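Local coordinates for protein NAD-dependent benzaldehyde dehydrogenase (Legionella pneumophila, PDB 3RHE) that probably acts as an NAD-dependent benzaldehyde dehydrogenase, although its fold is that of the glyoxalase/bleomycin resistance (VOC) superfamily, at residues 74-77 / 78-82. Residues are numbered along the deposited sequence; the frame is centred on the assembly and turned at random.
Sequences QVNS and NEMVD
S77 grips the first turn of helix 78-90 with two acceptors. Its OG takes the backbone N-H of M80 at 3.2 Å, with 157° at the hydrogen, which identifies S77 as the N-cap. A chi1 of 61° sets OG between the residue's own N and C, from where it reaches over the helix start. The main-chain O of S77 accepts from V81 N at 3.1 Å, four residues on, the i to i+4 bond that opens the helix. The side chain of E79, bent at chi2, brings OE1 alongside S77, 3.6 Å from its CB, a van der Waals approach.

Two apolar contacts bring V75 against the same turn. Its CB meets M80 CG at 3.6 Å, the two side chains crossing nearly at right angles, while V75 CG2 touches V81 CG2 at 3.5 Å, again crosswise. In the selenomethionine M80, CG stands anti to the backbone N (chi1 -179°), which carries it back over V75; the chain then bends, leading the selenium away from the valine. N76 comes crosswise against the same side chain, its amide OD1 3.4 Å from M80 CB. Most of the touching residues lie near the surface, but V81 is buried and packs on C122, Y106 and F108 of the neighbouring strands.

Before the turn, V75 still shares backbone hydrogen bonding with F121; after it, D82 OD1 bonds the hydroxyl of Y106. The short link thus turns strand 69-74 directly into a serine-capped helix lying against the sheet, a strand-to-helix connection consistent with the βαβββ modules of the VOC fold.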
# COMPACT_ATOMS: atom_id res chain seq x y z
N GLN A 74 -1.71 2.82 7.17
CA GLN A 74 -2.43 4.05 6.90
C GLN A 74 -2.49 4.89 8.18
O GLN A 74 -2.88 4.39 9.23
CB GLN A 74 -3.84 3.78 6.38
CG GLN A 74 -4.55 5.03 5.89
CD GLN A 74 -5.98 4.78 5.43
OE1 GLN A 74 -6.38 3.64 5.19
NE2 GLN A 74 -6.76 5.85 5.31
N VAL A 75 -2.07 6.15 8.09
CA VAL A 75 -2.09 7.03 9.27
C VAL A 75 -2.96 8.26 9.04
O VAL A 75 -3.41 8.53 7.92
CB VAL A 75 -0.66 7.44 9.75
CG1 VAL A 75 0.14 6.21 10.10
CG2 VAL A 75 0.07 8.25 8.68
N ASN A 76 -3.17 9.01 10.12
CA ASN A 76 -4.18 10.06 10.16
C ASN A 76 -3.87 11.37 9.40
O ASN A 76 -4.79 12.07 8.96
CB ASN A 76 -4.53 10.36 11.63
CG ASN A 76 -3.47 11.21 12.34
OD1 ASN A 76 -2.47 10.70 12.87
ND2 ASN A 76 -3.68 12.52 12.34
N SER A 77 -2.60 11.70 9.24
CA SER A 77 -2.26 12.99 8.65
C SER A 77 -0.86 12.99 8.06
O SER A 77 -0.06 12.10 8.36
CB SER A 77 -2.34 14.10 9.72
OG SER A 77 -1.42 13.83 10.77
N ASN A 78 -0.57 14.02 7.27
CA ASN A 78 0.76 14.18 6.69
C ASN A 78 1.81 14.36 7.78
O ASN A 78 2.93 13.86 7.66
CB ASN A 78 0.78 15.37 5.72
CG ASN A 78 0.04 15.09 4.43
OD1 ASN A 78 -0.64 14.07 4.30
ND2 ASN A 78 0.15 16.00 3.47
N GLU A 79 1.44 15.08 8.83
CA GLU A 79 2.31 15.26 9.98
C GLU A 79 2.65 13.92 10.64
O GLU A 79 3.79 13.69 11.03
CB GLU A 79 1.68 16.22 11.00
CG GLU A 79 1.64 17.68 10.55
CD GLU A 79 0.44 18.03 9.66
OE1 GLU A 79 -0.46 17.18 9.44
OE2 GLU A 79 0.40 19.17 9.17
N MSE A 80 1.68 13.03 10.78
CA MSE A 80 1.98 11.71 11.34
C MSE A 80 2.93 10.93 10.41
O MSE A 80 3.83 10.23 10.88
CB MSE A 80 0.70 10.90 11.61
CG MSE A 80 0.98 9.53 12.23
SE MSE A 80 2.00 9.69 13.89
CE MSE A 80 0.56 9.57 15.18
N VAL A 81 2.72 11.04 9.10
CA VAL A 81 3.66 10.44 8.14
C VAL A 81 5.08 10.95 8.37
O VAL A 81 6.02 10.18 8.40
CB VAL A 81 3.27 10.76 6.68
CG1 VAL A 81 4.37 10.28 5.73
CG2 VAL A 81 1.93 10.16 6.34
N ASP A 82 5.24 12.27 8.53
CA ASP A 82 6.57 12.84 8.80
C ASP A 82 7.13 12.36 10.13
O ASP A 82 8.32 12.06 10.24
CB ASP A 82 6.53 14.38 8.79
CG ASP A 82 6.31 14.95 7.41
OD1 ASP A 82 6.76 14.31 6.43
OD2 ASP A 82 5.69 16.02 7.31